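Local structure of endoglucanase CEL5A (Eubacterium cellulosolvens, 4AFM) at residues K43-V49 with I123-S129; A73-Y78 with Q91-Y96; V49-D55 with D116-K122. The protein probably binds plant cell-wall glucans such as xyloglucan, serving as a non-catalytic carbohydrate-binding module of a family 5 endoglucanase. All blocks are in the same frame, centred on the assembly; numbering follows the deposited sequence. Where two conformers were deposited one is given.

Overall arrangement
Interactions 1 and 3 lie on one antiparallel strand pair, 45-52 with 118-127, their centres about 18 Å apart, and they share Val49. Interaction 2 joins strand 71-75, at an edge of the four-stranded sheet, to helix 89-96. Its centre is about 14 Å from that of interaction 1 and about 19 Å from that of interaction 3. Along the chain the pair opens first, both parts of interaction 2 follow, and strand 118-127 then closes it. Phe45 and Ile92 touch between interactions 1 and 2, where the helix meets the larger sheet. Interactions 1 and 3 thus help build the larger sheet, while interaction 2 fixes the helix on the smaller one, in one compact beta-sandwich module.

Interaction 1 of 3, residues K43-V49 with I123-S129; sequences KNFEIKV and IVASYTS
An antiparallel strand pair in the larger sheet of the beta-sandwich runs from Phe45 opposite Tyr127 to Val49 opposite Ile123, its axes at 158°. Glu46 with Ser126 and Lys48 with Val124 are the hydrogen-bonded pairs, each joined by two backbone bonds, as with Lys48 N to Val124 O at 2.9 Å. Side chains alternate between two faces. Phe45, Ile47, Val49, Ile123 and Ala125 turn to the inside of the sandwich, where apolar residues suit: Val49 CG1 lies beside Ile123 CG1 at 4.2 Å, Ile47 packs on Leu58 of the other sheet, and the Phe45 ring meets Phe39 edge to face. The other face is more polar. Here Lys48 CB rests on Val124 CG2 at 3.5 Å, while Lys48 NZ bends back along its own strand to a salt bridge with Glu46 OE2 at 3.2 Å. The long lysine thus offers methylenes to the valine and its charge to the acid. Ser126, small enough to fit beside the bridged pair, is hydrogen-bonded through OG to Asp4.

Side chains also join Lys43 and Asn44 to Tyr127 and Ser129. Asn44 N donates to Ser129 OG at 2.9 Å, and a water 2.8 Å from Thr128 OG1 lies near Phe45 O and may bridge the two. Tyr127, whose OH is hydrogen-bonded to Asp40 N, offers one face of its ring to Lys43. The lysine chain crosses the tyrosine at about a right angle; a bend at chi3 (60°) keeps CE over the same face, against Tyr127 CG and CD2. The ammonium is too distant for more than a weak cation-pi attraction. The main touch is a CH-pi contact, with Lys43 CD 3.5 Å from the Tyr127 ring centroid and 7° off the ring normal.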
loop_
_atom_site.group_PDB
_atom_site.type_symbol
_atom_site.label_atom_id
_atom_site.label_comp_id
_atom_site.label_asym_id
_atom_site.label_seq_id
_atom_site.Cartn_x
_atom_site.Cartn_y
_atom_site.Cartn_z
ATOM N N LYS A 43 -10.364 10.924 9.939
ATOM C CA LYS A 43 -9.776 11.450 11.205
ATOM C C LYS A 43 -8.895 12.632 10.899
ATOM O O LYS A 43 -8.476 12.862 9.784
ATOM C CB LYS A 43 -8.963 10.329 11.860
ATOM C CG LYS A 43 -9.859 9.144 12.209
ATOM C CD LYS A 43 -9.403 8.022 13.130
ATOM C CE LYS A 43 -9.060 8.605 14.482
ATOM N NZ LYS A 43 -10.275 8.669 15.364
ATOM N N ASN A 44 -8.543 13.403 11.956
ATOM C CA ASN A 44 -7.520 14.393 11.771
ATOM C C ASN A 44 -6.230 13.662 11.807
ATOM O O ASN A 44 -6.111 12.667 12.578
ATOM C CB ASN A 44 -7.577 15.421 12.910
ATOM C CG ASN A 44 -6.878 16.657 12.503
ATOM O OD1 ASN A 44 -6.453 16.900 11.325
ATOM N ND2 ASN A 44 -6.676 17.538 13.518
ATOM N N PHE A 45 -5.473 13.794 10.792
ATOM C CA PHE A 45 -4.210 13.024 10.677
ATOM C C PHE A 45 -3.080 13.863 10.163
ATOM O O PHE A 45 -3.276 14.989 9.635
ATOM C CB PHE A 45 -4.436 11.848 9.712
ATOM C CG PHE A 45 -4.708 12.205 8.263
ATOM C CD1 PHE A 45 -3.604 12.510 7.393
ATOM C CD2 PHE A 45 -5.977 12.285 7.721
ATOM C CE1 PHE A 45 -3.881 12.897 6.129
ATOM C CE2 PHE A 45 -6.232 12.689 6.468
ATOM C CZ PHE A 45 -5.151 12.990 5.611
ATOM N N GLU A 46 -1.876 13.340 10.367
ATOM C CA GLU A 46 -0.706 13.830 9.650
ATOM C C GLU A 46 -0.009 12.671 9.054
ATOM O O GLU A 46 -0.162 11.513 9.515
ATOM C CB GLU A 46 0.254 14.587 10.549
ATOM C CG GLU A 46 0.659 13.888 11.783
ATOM C CD GLU A 46 1.433 14.791 12.728
ATOM O OE1 GLU A 46 1.320 16.063 12.639
ATOM O OE2 GLU A 46 2.151 14.142 13.566
ATOM N N ILE A 47 0.686 12.928 7.965
ATOM C CA ILE A 47 1.531 11.913 7.341
ATOM C C ILE A 47 2.976 12.315 7.572
ATOM O O ILE A 47 3.332 13.514 7.244
ATOM C CB ILE A 47 1.183 11.827 5.843
ATOM C CG1 ILE A 47 -0.276 11.257 5.683
ATOM C CG2 ILE A 47 2.198 10.924 5.080
ATOM C CD1 ILE A 47 -0.779 11.334 4.307
ATOM N N LYS A 48 3.812 11.483 8.055
ATOM C CA LYS A 48 5.203 11.820 8.287
ATOM C C LYS A 48 6.052 10.873 7.484
ATOM O O LYS A 48 5.839 9.629 7.469
ATOM C CB LYS A 48 5.556 11.622 9.755
ATOM C CG LYS A 48 4.664 12.521 10.628
ATOM C CD LYS A 48 5.218 12.552 12.021
ATOM C CE LYS A 48 4.556 11.555 12.863
ATOM N NZ LYS A 48 4.609 12.212 14.215
ATOM N N VAL A 49 7.078 11.382 6.831
ATOM C CA VAL A 49 7.927 10.567 5.932
ATOM C C VAL A 49 9.385 10.767 6.328
ATOM O O VAL A 49 9.838 11.973 6.314
ATOM C CB VAL A 49 7.713 11.002 4.452
ATOM C CG1 VAL A 49 8.556 10.097 3.568
ATOM C CG2 VAL A 49 6.253 10.915 4.045
ATOM N N ILE A 123 7.139 5.709 6.416
ATOM C CA ILE A 123 5.949 6.545 6.211
ATOM C C ILE A 123 4.972 6.163 7.279
ATOM O O ILE A 123 4.651 4.959 7.433
ATOM C CB ILE A 123 5.323 6.340 4.825
ATOM C CG1 ILE A 123 6.336 6.583 3.698
ATOM C CG2 ILE A 123 4.102 7.201 4.662
ATOM C CD1 ILE A 123 5.820 6.283 2.294
ATOM N N VAL A 124 4.518 7.142 8.035
ATOM C CA VAL A 124 3.508 6.864 9.107
ATOM C C VAL A 124 2.380 7.811 9.000
ATOM O O VAL A 124 2.494 9.006 8.583
ATOM C CB VAL A 124 4.128 7.025 10.483
ATOM C CG1 VAL A 124 5.250 6.078 10.682
ATOM C CG2 VAL A 124 4.515 8.388 10.712
ATOM N N ALA A 125 1.185 7.317 9.238
ATOM C CA ALA A 125 -0.019 8.152 9.455
ATOM C C ALA A 125 -0.262 8.199 10.929
ATOM O O ALA A 125 -0.316 7.169 11.617
ATOM C CB ALA A 125 -1.230 7.576 8.747
ATOM N N SER A 126 -0.458 9.372 11.488
ATOM C CA SER A 126 -0.702 9.582 12.922
ATOM C C SER A 126 -2.053 10.281 13.035
ATOM O O SER A 126 -2.241 11.298 12.367
ATOM C CB SER A 126 0.390 10.542 13.511
ATOM O OG SER A 126 1.577 9.764 13.577
ATOM N N TYR A 127 -2.886 9.927 13.934
ATOM C CA TYR A 127 -4.082 10.697 14.210
ATOM C C TYR A 127 -3.876 11.693 15.305
ATOM O O TYR A 127 -3.170 11.375 16.253
ATOM C CB TYR A 127 -5.193 9.727 14.647
ATOM C CG TYR A 127 -5.536 8.658 13.632
ATOM C CD1 TYR A 127 -5.728 9.005 12.286
ATOM C CD2 TYR A 127 -5.705 7.364 14.003
ATOM C CE1 TYR A 127 -6.086 8.028 11.390
ATOM C CE2 TYR A 127 -6.129 6.357 13.090
ATOM C CZ TYR A 127 -6.297 6.744 11.749
ATOM O OH TYR A 127 -6.678 5.745 10.859
ATOM N N THR A 128 -4.345 12.883 15.102
ATOM C CA THR A 128 -4.155 14.043 15.975
ATOM C C THR A 128 -5.525 14.453 16.555
ATOM O O THR A 128 -5.558 15.295 17.436
ATOM C CB THR A 128 -3.478 15.203 15.169
ATOM O OG1 THR A 128 -4.279 15.488 14.004
ATOM C CG2 THR A 128 -2.099 14.783 14.649
ATOM N N SER A 129 -6.610 13.969 15.955
ATOM C CA SER A 129 -7.844 13.533 16.670
ATOM C C SER A 129 -7.648 12.142 17.317
ATOM O O SER A 129 -8.536 11.279 17.302
ATOM C CB SER A 129 -9.157 13.590 15.807
ATOM O OG SER A 129 -9.245 12.697 14.672
HETATM O O HOH W 1 -3.139 17.099 12.023
#

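Interaction 2 of 3, residues A73-Y78 with Q91-Y96; sequences AQISPY and QIAKAY
Gln91 NE2 lies 2.8 Å from Ser76 O, but the bond is bent to 127° at the hydrogen and is therefore weak. The other end of the amide, OE1, accepts a hydrogen bond from Thr88 N, as in one half of a capping box at the start of the helix. The bond to Thr88 N, with the weak one, probably limits rotation of the amide. A glutamine suits the place because it can serve the helix start with its oxygen and the turn after strand 71-75 with its nitrogen. Gln91 OE1 also lies 3.4 Å from CB of the exposed Tyr78.

Beside the amide the contact becomes apolar, and Ile75 is its centre. Its CG1 sits between the backbone N and the carbonyl carbon (chi1 54°), which aims CG1 and CD1 at Gln91 and Ile92 and leaves CG2 against Ala95. CD1 touches both Gln91 CD and Ile92 CG1, 3.6 Å from each, while CG2 presses on Ala95 CB at 3.4 Å, tighter than usual van der Waals contact. Small residues permit this closeness: Ala73 CB meets Ala95 CB at 3.8 Å and also lies at the edge of the Tyr96 ring.

The helix crosses the strand at 138°, with axes 7.7 Å apart at closest. Strand 71-75 is an outermost strand of its sheet, bonded through Ala73 and Ile75 to strand 56-62. Helix 89-96 lies across it, with Ile92 packing on Leu58 and Phe60 of strand 56-62, while Ile75 also touches Phe87 of strand 84-88 in the larger sheet.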
loop_
_atom_site.group_PDB
_atom_site.type_symbol
_atom_site.label_atom_id
_atom_site.label_comp_id
_atom_site.label_asym_id
_atom_site.label_seq_id
_atom_site.Cartn_x
_atom_site.Cartn_y
_atom_site.Cartn_z
ATOM N N ALA A 73 -3.436 18.133 -6.119
ATOM C CA ALA A 73 -3.123 18.881 -4.794
ATOM C C ALA A 73 -1.639 18.493 -4.515
ATOM O O ALA A 73 -1.475 17.456 -3.717
ATOM C CB ALA A 73 -4.086 18.615 -3.766
ATOM N N GLN A 74 -0.678 19.068 -5.085
ATOM C CA GLN A 74 0.735 18.832 -4.865
ATOM C C GLN A 74 1.137 19.705 -3.684
ATOM O O GLN A 74 1.034 20.999 -3.817
ATOM C CB GLN A 74 1.470 19.115 -6.058
ATOM C CG GLN A 74 2.904 18.930 -5.978
ATOM C CD GLN A 74 3.494 18.997 -7.309
ATOM O OE1 GLN A 74 3.080 18.502 -8.334
ATOM N NE2 GLN A 74 4.579 19.777 -7.323
ATOM N N ILE A 75 1.608 19.135 -2.617
ATOM C CA ILE A 75 1.962 19.915 -1.464
ATOM C C ILE A 75 3.342 19.595 -1.022
ATOM O O ILE A 75 3.841 18.481 -0.963
ATOM C CB ILE A 75 1.127 20.029 -0.299
ATOM C CG1 ILE A 75 0.873 18.629 0.083
ATOM C CG2 ILE A 75 -0.217 20.718 -0.571
ATOM C CD1 ILE A 75 0.267 18.569 1.522
ATOM N N SER A 76 3.978 20.707 -0.664
ATOM C CA SER A 76 5.279 20.612 0.043
ATOM C C SER A 76 4.986 20.312 1.496
ATOM O O SER A 76 3.947 20.523 1.979
ATOM C CB SER A 76 6.074 21.930 -0.163
ATOM O OG SER A 76 5.204 22.848 0.294
ATOM N N PRO A 77 6.040 19.857 2.234
ATOM C CA PRO A 77 5.809 19.588 3.672
ATOM C C PRO A 77 5.278 20.791 4.421
ATOM O O PRO A 77 5.717 21.913 4.148
ATOM C CB PRO A 77 7.257 19.259 4.115
ATOM C CG PRO A 77 7.931 18.669 2.868
ATOM C CD PRO A 77 7.367 19.497 1.771
ATOM N N TYR A 78 4.403 20.553 5.345
ATOM C CA TYR A 78 4.059 21.615 6.285
ATOM C C TYR A 78 5.346 22.077 6.930
ATOM O O TYR A 78 5.569 23.335 7.063
ATOM C CB TYR A 78 3.069 21.087 7.268
ATOM C CG TYR A 78 2.547 22.112 8.252
ATOM C CD1 TYR A 78 2.263 23.402 7.907
ATOM C CD2 TYR A 78 2.500 21.771 9.584
ATOM C CE1 TYR A 78 1.816 24.356 8.939
ATOM C CE2 TYR A 78 1.977 22.638 10.585
ATOM C CZ TYR A 78 1.708 23.875 10.222
ATOM O OH TYR A 78 1.243 24.768 11.245
ATOM N N GLN A 91 -3.518 21.115 5.892
ATOM C CA GLN A 91 -2.799 21.605 4.726
ATOM C C GLN A 91 -3.250 20.916 3.449
ATOM O O GLN A 91 -3.459 21.472 2.381
ATOM C CB GLN A 91 -1.384 21.359 5.117
ATOM C CG GLN A 91 -0.480 21.483 4.018
ATOM C CD GLN A 91 0.861 20.773 4.247
ATOM O OE1 GLN A 91 1.079 19.716 4.902
ATOM N NE2 GLN A 91 1.821 21.362 3.592
ATOM N N ILE A 92 -3.432 19.579 3.536
ATOM C CA ILE A 92 -3.871 18.799 2.381
ATOM C C ILE A 92 -5.247 19.288 1.970
ATOM O O ILE A 92 -5.489 19.419 0.743
ATOM C CB ILE A 92 -3.876 17.266 2.758
ATOM C CG1 ILE A 92 -2.464 16.771 3.047
ATOM C CG2 ILE A 92 -4.539 16.489 1.705
ATOM C CD1 ILE A 92 -2.416 15.409 3.823
ATOM N N ALA A 93 -6.184 19.457 2.889
ATOM C CA ALA A 93 -7.532 19.883 2.529
ATOM C C ALA A 93 -7.515 21.261 1.838
ATOM O O ALA A 93 -8.302 21.434 0.899
ATOM C CB ALA A 93 -8.372 19.927 3.818
ATOM N N LYS A 94 -6.643 22.136 2.294
ATOM C CA LYS A 94 -6.602 23.461 1.643
ATOM C C LYS A 94 -6.159 23.286 0.190
ATOM O O LYS A 94 -6.735 23.901 -0.740
ATOM C CB LYS A 94 -5.640 24.329 2.363
ATOM C CG LYS A 94 -5.509 25.674 1.657
ATOM C CD LYS A 94 -4.490 26.524 2.436
ATOM C CE LYS A 94 -4.385 27.926 1.806
ATOM N NZ LYS A 94 -3.576 28.781 2.740
ATOM N N ALA A 95 -5.173 22.437 -0.062
ATOM C CA ALA A 95 -4.707 22.194 -1.446
ATOM C C ALA A 95 -5.715 21.435 -2.246
ATOM O O ALA A 95 -5.888 21.654 -3.455
ATOM C CB ALA A 95 -3.380 21.488 -1.438
ATOM N N TYR A 96 -6.454 20.503 -1.637
ATOM C CA TYR A 96 -7.455 19.706 -2.309
ATOM C C TYR A 96 -8.710 20.484 -2.582
ATOM O O TYR A 96 -9.503 20.110 -3.443
ATOM C CB TYR A 96 -7.715 18.429 -1.465
ATOM C CG TYR A 96 -8.509 17.354 -2.183
ATOM C CD1 TYR A 96 -7.908 16.598 -3.234
ATOM C CD2 TYR A 96 -9.776 17.034 -1.822
ATOM C CE1 TYR A 96 -8.604 15.621 -3.905
ATOM C CE2 TYR A 96 -10.474 16.033 -2.473
ATOM C CZ TYR A 96 -9.869 15.329 -3.506
ATOM O OH TYR A 96 -10.531 14.325 -4.154
#

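Interaction 3 of 3, residues V49-D55 with D116-K122; sequences VDYSGAD and DGMTVTK
With chi1 at 75°, Tyr51 CG is flanked by both backbone neighbours of its CA, and the Met118 chain runs extended before turning at chi3 (74°); together these torsions bring Met118 SE to 4.1 Å from Tyr51 CD2. Met118, present as selenomethionine, sets its SE obliquely beside the ring, a Met-aromatic contact; the natural sulfur would probably sit similarly. Met118 CB also packs on Ala54 CB at 3.8 Å, and Val120 CG1 on Val49 CG1 at the same distance.

Antiparallel backbone pairing is interrupted by a beta bulge, in which Thr121 and Lys122 stand opposite Asp50. Asp50 N donates to Lys122 O at 2.8 Å, while Asp50 O accepts from Thr121 N at 2.9 Å; Lys122 N is left buried without a partner. Beyond the bulge, Ser52 and Thr119 form a regular hydrogen-bonded pair. The outer side is polar: a water joins Asp50 OD2 to Thr121 OG1, 2.7 Å from each. Lys122 lies alongside Asp50, its CB 3.5 Å from OD2; its methylenes meet the acid, but the charged ends do not touch. Asp50 OD1 is hydrogen-bonded to Thr84 OG1.

Past Ser52 the chain turns at Gly53, where positive phi (104°) and nearby Gly117 O leave no room for a side chain. Strand 45-52 here lies between strand 84-88 and strand 118-127, which pairs in turn with strand 11-14, while Val49, Tyr51 and Met118 pack on Ile56 of the facing sheet.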
loop_
_atom_site.group_PDB
_atom_site.type_symbol
_atom_site.label_atom_id
_atom_site.label_comp_id
_atom_site.label_asym_id
_atom_site.label_seq_id
_atom_site.Cartn_x
_atom_site.Cartn_y
_atom_site.Cartn_z
ATOM N N VAL A 49 7.078 11.382 6.831
ATOM C CA VAL A 49 7.927 10.567 5.932
ATOM C C VAL A 49 9.385 10.767 6.328
ATOM O O VAL A 49 9.838 11.973 6.314
ATOM C CB VAL A 49 7.713 11.002 4.452
ATOM C CG1 VAL A 49 8.556 10.097 3.568
ATOM C CG2 VAL A 49 6.253 10.915 4.045
ATOM N N ASP A 50 10.102 9.748 6.623
ATOM C CA ASP A 50 11.560 9.838 6.815
ATOM C C ASP A 50 12.171 9.642 5.476
ATOM O O ASP A 50 11.958 8.576 4.803
ATOM C CB ASP A 50 12.033 8.794 7.785
ATOM C CG ASP A 50 11.482 8.950 9.186
ATOM O OD1 ASP A 50 10.886 9.960 9.555
ATOM O OD2 ASP A 50 11.654 7.935 9.944
ATOM N N TYR A 51 12.990 10.584 5.020
ATOM C CA TYR A 51 13.506 10.599 3.623
ATOM C C TYR A 51 14.826 11.291 3.581
ATOM O O TYR A 51 15.155 12.081 4.493
ATOM C CB TYR A 51 12.504 11.267 2.670
ATOM C CG TYR A 51 12.462 12.749 2.777
ATOM C CD1 TYR A 51 11.916 13.359 3.944
ATOM C CD2 TYR A 51 13.029 13.573 1.790
ATOM C CE1 TYR A 51 11.994 14.750 4.087
ATOM C CE2 TYR A 51 13.045 14.946 1.956
ATOM C CZ TYR A 51 12.506 15.495 3.099
ATOM O OH TYR A 51 12.559 16.896 3.264
ATOM N N SER A 52 15.517 11.091 2.491
ATOM C CA SER A 52 16.716 11.910 2.169
ATOM C C SER A 52 16.933 11.855 0.695
ATOM O O SER A 52 16.429 10.978 -0.020
ATOM C CB SER A 52 17.864 11.498 2.950
ATOM O OG SER A 52 18.330 10.281 2.634
ATOM N N GLY A 53 17.785 12.758 0.152
ATOM C CA GLY A 53 18.345 12.653 -1.158
ATOM C C GLY A 53 17.725 13.575 -2.178
ATOM O O GLY A 53 18.331 13.866 -3.203
ATOM N N ALA A 54 16.485 13.997 -1.950
ATOM C CA ALA A 54 15.755 14.893 -2.869
ATOM C C ALA A 54 14.724 15.567 -2.005
ATOM O O ALA A 54 14.298 15.058 -0.988
ATOM C CB ALA A 54 15.081 14.109 -3.993
ATOM N N ASP A 55 14.217 16.676 -2.545
ATOM C CA ASP A 55 13.013 17.250 -1.930
ATOM C C ASP A 55 11.790 16.413 -2.236
ATOM O O ASP A 55 11.787 15.649 -3.214
ATOM C CB ASP A 55 12.871 18.711 -2.335
ATOM C CG ASP A 55 13.965 19.584 -1.633
ATOM O OD1 ASP A 55 14.115 19.509 -0.434
ATOM O OD2 ASP A 55 14.722 20.168 -2.522
ATOM N N ASP A 116 21.099 12.065 -6.949
ATOM C CA ASP A 116 21.293 10.834 -6.216
ATOM C C ASP A 116 20.050 9.979 -6.064
ATOM O O ASP A 116 20.191 8.796 -5.684
ATOM C CB ASP A 116 21.910 11.084 -4.824
ATOM C CG ASP A 116 21.045 11.874 -3.912
ATOM O OD1 ASP A 116 20.183 12.669 -4.416
ATOM O OD2 ASP A 116 21.117 11.697 -2.733
ATOM N N GLY A 117 18.887 10.554 -6.284
ATOM C CA GLY A 117 17.612 9.877 -6.034
ATOM C C GLY A 117 17.212 10.064 -4.621
ATOM O O GLY A 117 18.019 10.352 -3.703
HETATM N N MSE A 118 15.923 9.835 -4.362
HETATM C CA MSE A 118 15.361 9.937 -3.020
HETATM C C MSE A 118 15.268 8.566 -2.401
HETATM O O MSE A 118 14.872 7.599 -3.070
HETATM C CB MSE A 118 13.963 10.633 -3.128
HETATM C CG MSE A 118 13.429 11.041 -1.785
HETATM SE SE MSE A 118 11.823 12.099 -1.893
HETATM C CE MSE A 118 10.532 10.730 -2.370
ATOM N N THR A 119 15.510 8.428 -1.129
ATOM C CA THR A 119 15.270 7.204 -0.393
ATOM C C THR A 119 14.300 7.513 0.749
ATOM O O THR A 119 14.538 8.462 1.536
ATOM C CB THR A 119 16.550 6.563 0.196
ATOM O OG1 THR A 119 17.320 6.222 -1.002
ATOM C CG2 THR A 119 16.297 5.316 0.957
ATOM N N VAL A 120 13.212 6.765 0.826
ATOM C CA VAL A 120 12.285 6.835 1.923
ATOM C C VAL A 120 12.521 5.640 2.816
ATOM O O VAL A 120 12.498 4.488 2.296
ATOM C CB VAL A 120 10.849 6.887 1.349
ATOM C CG1 VAL A 120 9.827 6.684 2.490
ATOM C CG2 VAL A 120 10.592 8.218 0.622
ATOM N N THR A 121 12.624 5.846 4.096
ATOM C CA THR A 121 12.802 4.747 5.046
ATOM C C THR A 121 11.581 4.479 5.896
ATOM O O THR A 121 11.464 3.411 6.481
ATOM C CB THR A 121 14.049 4.981 5.926
ATOM O OG1 THR A 121 13.902 6.255 6.588
ATOM C CG2 THR A 121 15.329 4.988 5.097
ATOM N N LYS A 122 10.649 5.440 6.026
ATOM C CA LYS A 122 9.454 5.211 6.850
ATOM C C LYS A 122 8.364 6.169 6.439
ATOM O O LYS A 122 8.661 7.342 6.152
ATOM C CB LYS A 122 9.809 5.375 8.329
ATOM C CG LYS A 122 8.731 4.797 9.206
ATOM C CD LYS A 122 9.213 4.790 10.701
ATOM C CE LYS A 122 8.321 3.939 11.534
ATOM N NZ LYS A 122 8.756 3.799 12.983
HETATM O O HOH W 2 13.288 5.893 9.195
HETATM O O HOH W 3 16.850 8.074 3.493
#